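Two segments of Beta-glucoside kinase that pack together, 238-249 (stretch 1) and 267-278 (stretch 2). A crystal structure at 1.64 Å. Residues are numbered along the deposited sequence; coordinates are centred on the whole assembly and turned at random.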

ATOM      1  N   PRO A 238       3.411   3.977  -7.521  1.00 15.06           N
ATOM      2  CA  PRO A 238       4.742   3.778  -8.021  1.00 14.54           C
ATOM      3  C   PRO A 238       4.924   4.295  -9.441  1.00 15.17           C
ATOM      4  O   PRO A 238       3.962   4.435 -10.155  1.00 15.81           O
ATOM      5  CB  PRO A 238       4.862   2.272  -8.026  1.00 15.36           C
ATOM      6  CG  PRO A 238       3.432   1.791  -8.388  1.00 15.01           C
ATOM      7  CD  PRO A 238       2.533   2.787  -7.697  1.00 14.14           C
ATOM      8  N   THR A 239       6.159   4.529  -9.875  1.00 15.17           N
ATOM      9  CA  THR A 239       6.420   4.752 -11.286  1.00 14.43           C
ATOM     10  C   THR A 239       6.517   3.430 -12.072  1.00 14.92           C
ATOM     11  O   THR A 239       6.154   3.370 -13.252  1.00 16.83           O
ATOM     12  CB  THR A 239       7.713   5.582 -11.463  1.00 16.46           C
ATOM     13  OG1 THR A 239       8.845   4.861 -10.937  1.00 17.51           O
ATOM     14  CG2 THR A 239       7.533   6.970 -10.813  1.00 17.55           C
ATOM     15  N   HIS A 240       6.971   2.386 -11.384  1.00 15.21           N
ATOM     16  CA  HIS A 240       7.303   1.085 -11.991  1.00 16.35           C
ATOM     17  C   HIS A 240       6.868  -0.027 -11.059  1.00 18.02           C
ATOM     18  O   HIS A 240       7.015   0.087  -9.834  1.00 14.57           O
ATOM     19  CB  HIS A 240       8.807   0.906 -12.207  1.00 16.75           C
ATOM     20  CG  HIS A 240       9.398   1.829 -13.217  1.00 16.80           C
ATOM     21  ND1 HIS A 240       9.475   3.171 -13.020  1.00 17.74           N
ATOM     22  CD2 HIS A 240       9.970   1.579 -14.449  1.00 17.60           C
ATOM     23  CE1 HIS A 240      10.065   3.736 -14.077  1.00 19.50           C
ATOM     24  NE2 HIS A 240      10.357   2.764 -14.964  1.00 18.84           N
ATOM     25  N   ILE A 241       6.324  -1.091 -11.629  1.00 16.10           N
ATOM     26  CA  ILE A 241       6.139  -2.352 -10.917  1.00 14.26           C
ATOM     27  C   ILE A 241       6.876  -3.418 -11.690  1.00 13.94           C
ATOM     28  O   ILE A 241       6.568  -3.694 -12.859  1.00 15.90           O
ATOM     29  CB  ILE A 241       4.654  -2.743 -10.755  1.00 14.80           C
ATOM     30  CG1 ILE A 241       3.883  -1.611 -10.008  1.00 14.10           C
ATOM     31  CG2 ILE A 241       4.493  -4.098 -10.019  1.00 14.90           C
ATOM     32  CD1 ILE A 241       2.393  -1.858  -9.887  1.00 15.98           C
ATOM     33  N   PHE A 242       7.843  -4.012 -11.021  1.00 14.33           N
ATOM     34  CA  PHE A 242       8.652  -5.074 -11.610  1.00 16.98           C
ATOM     35  C   PHE A 242       8.083  -6.420 -11.230  1.00 16.91           C
ATOM     36  O   PHE A 242       7.936  -6.734 -10.030  1.00 16.32           O
ATOM     37  CB  PHE A 242      10.111  -4.958 -11.184  1.00 17.58           C
ATOM     38  CG  PHE A 242      10.750  -3.631 -11.563  1.00 16.07           C
ATOM     39  CD1 PHE A 242      10.846  -3.255 -12.879  1.00 16.18           C
ATOM     40  CD2 PHE A 242      11.168  -2.721 -10.593  1.00 16.45           C
ATOM     41  CE1 PHE A 242      11.366  -2.037 -13.246  1.00 19.01           C
ATOM     42  CE2 PHE A 242      11.720  -1.519 -10.958  1.00 17.16           C
ATOM     43  CZ  PHE A 242      11.806  -1.166 -12.266  1.00 17.90           C
ATOM     44  N   ILE A 243       7.792  -7.237 -12.242  1.00 18.29           N
ATOM     45  CA  ILE A 243       7.123  -8.498 -11.990  1.00 15.70           C
ATOM     46  C   ILE A 243       8.058  -9.651 -12.306  1.00 14.62           C
ATOM     47  O   ILE A 243       8.715  -9.654 -13.350  1.00 18.36           O
ATOM     48  CB  ILE A 243       5.818  -8.654 -12.799  1.00 16.07           C
ATOM     49  CG1 ILE A 243       4.888  -7.406 -12.652  1.00 16.30           C
ATOM     50  CG2 ILE A 243       5.107  -9.960 -12.321  1.00 18.29           C
ATOM     51  CD1 ILE A 243       3.588  -7.409 -13.488  1.00 19.12           C
ATOM     52  N   GLY A 244       8.182 -10.569 -11.333  1.00 14.89           N
ATOM     53  CA  GLY A 244       9.065 -11.695 -11.435  1.00 18.55           C
ATOM     54  C   GLY A 244       8.418 -12.969 -10.921  1.00 19.36           C
ATOM     55  O   GLY A 244       7.217 -13.017 -10.669  1.00 17.86           O
ATOM     56  N   GLY A 245       9.229 -14.019 -10.799  1.00 18.98           N
ATOM     57  CA  GLY A 245       8.778 -15.309 -10.317  1.00 21.93           C
ATOM     58  C   GLY A 245       8.510 -16.289 -11.455  1.00 20.28           C
ATOM     59  O   GLY A 245       8.804 -16.023 -12.623  1.00 21.69           O
ATOM     60  N   GLY A 246       7.869 -17.404 -11.096  1.00 19.43           N
ATOM     61  CA  GLY A 246       7.501 -18.451 -12.037  1.00 24.04           C
ATOM     62  C   GLY A 246       6.766 -17.972 -13.271  1.00 22.12           C
ATOM     63  O   GLY A 246       6.940 -18.527 -14.335  1.00 25.81           O
ATOM     64  N   ILE A 247       5.949 -16.927 -13.134  1.00 20.08           N
ATOM     65  CA  ILE A 247       5.194 -16.394 -14.263  1.00 21.54           C
ATOM     66  C   ILE A 247       6.044 -16.018 -15.453  1.00 20.95           C
ATOM     67  O   ILE A 247       5.572 -16.067 -16.597  1.00 20.50           O
ATOM     68  CB  ILE A 247       4.290 -15.204 -13.794  1.00 23.08           C
ATOM     69  CG1 ILE A 247       3.233 -14.888 -14.816  1.00 24.07           C
ATOM     70  CG2 ILE A 247       5.127 -13.980 -13.340  1.00 22.39           C
ATOM     71  CD1 ILE A 247       2.255 -13.852 -14.292  1.00 24.41           C
ATOM     72  N   THR A 248       7.295 -15.640 -15.202  1.00 22.74           N
ATOM     73  CA  THR A 248       8.247 -15.350 -16.298  1.00 28.24           C
ATOM     74  C   THR A 248       8.546 -16.550 -17.226  1.00 25.55           C
ATOM     75  O   THR A 248       9.155 -16.376 -18.292  1.00 34.62           O
ATOM     76  CB  THR A 248       9.606 -14.800 -15.796  1.00 35.70           C
ATOM     77  OG1 THR A 248      10.430 -15.859 -15.246  1.00 37.83           O
ATOM     78  CG2 THR A 248       9.390 -13.710 -14.809  1.00 26.99           C
ATOM     79  N   SER A 249       8.132 -17.744 -16.824  1.00 24.92           N
ATOM     80  CA  SER A 249       8.160 -18.944 -17.702  1.00 24.45           C
ATOM     81  C   SER A 249       7.221 -18.737 -18.916  1.00 26.18           C
ATOM     82  O   SER A 249       7.290 -19.484 -19.862  1.00 30.77           O
ATOM     83  CB  SER A 249       7.748 -20.234 -16.958  1.00 27.65           C
ATOM     84  OG  SER A 249       6.380 -20.187 -16.538  1.00 32.28           O
TER
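Stretch 2 267-278: RDTIIETATHKN

At the apolar centre, I241 and I271 project from the same face of the sheet, I241 CB to I271 CG2 4.2 Å, and I271 CB also meets I243 CD1 at 4.4 Å. T269 CG2 continues this packing, 3.9 Å from I241 CG1. The other face carries H240, F242, I270 and E272. There I270 CB sits over the H240 ring, 4.1 Å from its centroid, and E272 CG abuts the edge of the F242 ring (3.6 Å to CD1). Just past the strand, A274 CB lies 4.3 Å from F242 CB.

Stretch 2 lies beside stretch 1 as a neighbouring parallel strand: 270-273 runs along 240-244, with 26° between their N-to-C directions (signed crossing angle -26°) and the axes 4.6 Å apart at closest approach. The extended backbones, in parallel register, are joined by a ladder of N-H...O hydrogen bonds: I270 N to T239 O 2.9 Å, I241 N to I270 O 2.8 Å, a weak E272 N to I241 O 3.3 Å, I243 N to E272 O 2.8 Å, and A274 N to I243 O 2.9 Å. Beyond T273 the chain is loop, and K277 reaches back so that its NZ makes a weak hydrogen bond to G245 O (2.9 Å). At the opposite end, one water bridges T239 O and D268 O, 2.7 Å from each.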

ATOM      1  N   ARG A 267      -2.506   3.794 -15.843  1.00 16.31           N
ATOM      2  CA  ARG A 267      -2.442   5.105 -15.217  1.00 17.87           C
ATOM      3  C   ARG A 267      -1.025   5.565 -15.011  1.00 19.04           C
ATOM      4  O   ARG A 267      -0.604   5.909 -13.891  1.00 19.71           O
ATOM      5  CB  ARG A 267      -3.257   5.144 -13.944  1.00 21.26           C
ATOM      6  CG  ARG A 267      -3.583   6.573 -13.571  1.00 22.84           C
ATOM      7  CD  ARG A 267      -3.725   6.822 -12.091  1.00 23.81           C
ATOM      8  NE  ARG A 267      -2.580   6.402 -11.321  1.00 18.97           N
ATOM      9  CZ  ARG A 267      -2.514   6.481  -9.999  1.00 18.90           C
ATOM     10  NH1 ARG A 267      -3.511   7.061  -9.327  1.00 19.77           N
ATOM     11  NH2 ARG A 267      -1.450   6.004  -9.363  1.00 19.01           N
ATOM     12  N   ASP A 268      -0.283   5.500 -16.118  1.00 17.58           N
ATOM     13  CA  ASP A 268       1.125   5.905 -16.227  1.00 18.96           C
ATOM     14  C   ASP A 268       2.183   4.917 -15.657  1.00 16.11           C
ATOM     15  O   ASP A 268       3.408   5.165 -15.766  1.00 21.93           O
ATOM     16  CB  ASP A 268       1.338   7.306 -15.680  1.00 22.91           C
ATOM     17  CG  ASP A 268       0.350   8.314 -16.260  1.00 21.73           C
ATOM     18  OD1 ASP A 268       0.372   8.529 -17.501  1.00 23.19           O
ATOM     19  OD2 ASP A 268      -0.482   8.838 -15.465  1.00 22.36           O
ATOM     20  N   THR A 269       1.737   3.880 -14.974  1.00 18.87           N
ATOM     21  CA  THR A 269       2.645   2.940 -14.351  1.00 16.37           C
ATOM     22  C   THR A 269       3.290   2.089 -15.399  1.00 14.88           C
ATOM     23  O   THR A 269       2.601   1.579 -16.286  1.00 18.30           O
ATOM     24  CB  THR A 269       1.886   2.044 -13.372  1.00 16.07           C
ATOM     25  OG1 THR A 269       1.016   2.838 -12.563  1.00 18.24           O
ATOM     26  CG2 THR A 269       2.830   1.233 -12.473  1.00 16.01           C
ATOM     27  N   ILE A 270       4.601   1.925 -15.275  1.00 16.40           N
ATOM     28  CA  ILE A 270       5.356   1.026 -16.142  1.00 16.70           C
ATOM     29  C   ILE A 270       5.433  -0.348 -15.480  1.00 17.07           C
ATOM     30  O   ILE A 270       5.770  -0.452 -14.327  1.00 17.35           O
ATOM     31  CB  ILE A 270       6.759   1.570 -16.405  1.00 16.58           C
ATOM     32  CG1 ILE A 270       6.657   2.837 -17.279  1.00 19.14           C
ATOM     33  CG2 ILE A 270       7.669   0.522 -17.095  1.00 18.25           C
ATOM     34  CD1 ILE A 270       7.934   3.656 -17.271  1.00 23.63           C
ATOM     35  N   ILE A 271       4.996  -1.373 -16.214  1.00 15.91           N
ATOM     36  CA  ILE A 271       5.159  -2.765 -15.801  1.00 14.10           C
ATOM     37  C   ILE A 271       6.179  -3.445 -16.697  1.00 17.51           C
ATOM     38  O   ILE A 271       6.109  -3.350 -17.911  1.00 16.60           O
ATOM     39  CB  ILE A 271       3.815  -3.577 -15.648  1.00 16.08           C
ATOM     40  CG1 ILE A 271       3.086  -3.751 -16.965  1.00 18.65           C
ATOM     41  CG2 ILE A 271       2.899  -2.920 -14.592  1.00 19.31           C
ATOM     42  CD1 ILE A 271       1.898  -4.745 -16.924  1.00 21.16           C
ATOM     43  N   GLU A 272       7.102  -4.171 -16.082  1.00 16.66           N
ATOM     44  CA  GLU A 272       8.135  -4.893 -16.817  1.00 13.15           C
ATOM     45  C   GLU A 272       8.720  -5.962 -15.915  1.00 13.02           C
ATOM     46  O   GLU A 272       8.438  -6.000 -14.723  1.00 16.39           O
ATOM     47  CB  GLU A 272       9.233  -3.951 -17.369  1.00 17.93           C
ATOM     48  CG  GLU A 272       9.967  -3.177 -16.349  1.00 19.80           C
ATOM     49  CD  GLU A 272      10.940  -2.203 -17.024  1.00 21.97           C
ATOM     50  OE1 GLU A 272      11.726  -2.670 -17.847  1.00 19.42           O
ATOM     51  OE2 GLU A 272      10.893  -0.979 -16.735  1.00 23.79           O
ATOM     52  N   THR A 273       9.487  -6.872 -16.495  1.00 15.42           N
ATOM     53  CA  THR A 273      10.058  -7.929 -15.705  1.00 14.46           C
ATOM     54  C   THR A 273      11.163  -7.479 -14.750  1.00 13.68           C
ATOM     55  O   THR A 273      11.913  -6.551 -15.028  1.00 17.92           O
ATOM     56  CB  THR A 273      10.613  -9.064 -16.577  1.00 15.75           C
ATOM     57  OG1 THR A 273      11.571  -8.530 -17.511  1.00 16.73           O
ATOM     58  CG2 THR A 273       9.442  -9.815 -17.296  1.00 16.69           C
ATOM     59  N   ALA A 274      11.243  -8.165 -13.621  1.00 15.76           N
ATOM     60  CA  ALA A 274      12.348  -8.011 -12.669  1.00 15.02           C
ATOM     61  C   ALA A 274      13.603  -8.597 -13.315  1.00 16.80           C
ATOM     62  O   ALA A 274      13.507  -9.417 -14.192  1.00 19.41           O
ATOM     63  CB  ALA A 274      12.014  -8.796 -11.383  1.00 17.60           C
ATOM     64  N   THR A 275      14.771  -8.186 -12.842  1.00 16.02           N
ATOM     65  CA  THR A 275      16.043  -8.709 -13.311  1.00 15.73           C
ATOM     66  C   THR A 275      16.701  -9.625 -12.254  1.00 16.06           C
ATOM     67  O   THR A 275      16.290  -9.719 -11.090  1.00 18.32           O
ATOM     68  CB  THR A 275      17.002  -7.566 -13.674  1.00 15.63           C
ATOM     69  OG1 THR A 275      17.275  -6.767 -12.522  1.00 17.69           O
ATOM     70  CG2 THR A 275      16.471  -6.664 -14.823  1.00 17.78           C
ATOM     71  N   HIS A 276      17.795 -10.269 -12.650  1.00 17.68           N
ATOM     72  CA  HIS A 276      18.593 -11.095 -11.726  1.00 18.05           C
ATOM     73  C   HIS A 276      17.752 -12.163 -11.065  1.00 18.73           C
ATOM     74  O   HIS A 276      17.897 -12.424  -9.846  1.00 19.58           O
ATOM     75  CB  HIS A 276      19.309 -10.229 -10.675  1.00 16.22           C
ATOM     76  CG  HIS A 276      20.189  -9.164 -11.265  1.00 19.44           C
ATOM     77  ND1 HIS A 276      19.721  -7.932 -11.590  1.00 18.44           N
ATOM     78  CD2 HIS A 276      21.541  -9.184 -11.627  1.00 22.09           C
ATOM     79  CE1 HIS A 276      20.750  -7.191 -12.125  1.00 19.23           C
ATOM     80  NE2 HIS A 276      21.845  -7.970 -12.175  1.00 20.23           N
ATOM     81  N   LYS A 277      16.870 -12.803 -11.829  1.00 19.90           N
ATOM     82  CA  LYS A 277      15.994 -13.841 -11.296  1.00 20.59           C
ATOM     83  C   LYS A 277      16.762 -14.883 -10.447  1.00 18.91           C
ATOM     84  O   LYS A 277      16.300 -15.310  -9.382  1.00 23.56           O
ATOM     85  CB  LYS A 277      15.283 -14.590 -12.447  1.00 27.65           C
ATOM     86  CG  LYS A 277      14.647 -15.924 -12.041  1.00 34.03           C
ATOM     87  CD  LYS A 277      14.066 -16.689 -13.236  1.00 39.95           C
ATOM     88  CE  LYS A 277      12.624 -16.310 -13.506  1.00 43.28           C
ATOM     89  NZ  LYS A 277      11.610 -16.854 -12.524  1.00 60.59           N
ATOM     90  N   ASN A 278      17.927 -15.317 -10.954  1.00 20.79           N
ATOM     91  CA  ASN A 278      18.653 -16.386 -10.259  1.00 23.44           C
ATOM     92  C   ASN A 278      19.333 -15.969  -8.955  1.00 23.37           C
ATOM     93  O   ASN A 278      19.309 -16.699  -7.966  1.00 30.36           O
ATOM     94  CB  ASN A 278      19.597 -17.081 -11.247  1.00 25.24           C
ATOM     95  CG  ASN A 278      18.828 -17.705 -12.417  1.00 32.75           C
ATOM     96  OD1 ASN A 278      17.901 -18.569 -12.244  1.00 33.59           O
ATOM     97  ND2 ASN A 278      19.133 -17.221 -13.610  1.00 30.70           N
TER
HETATM   98  O   HOH W   1       1.085   4.786 -10.582  1.00 17.44           O
HETATM   99  O   HOH W   2       5.784   5.691 -14.625  1.00 23.66           O
HETATM  100  O   HOH W   3      11.961 -13.629 -11.605  1.00 30.70           O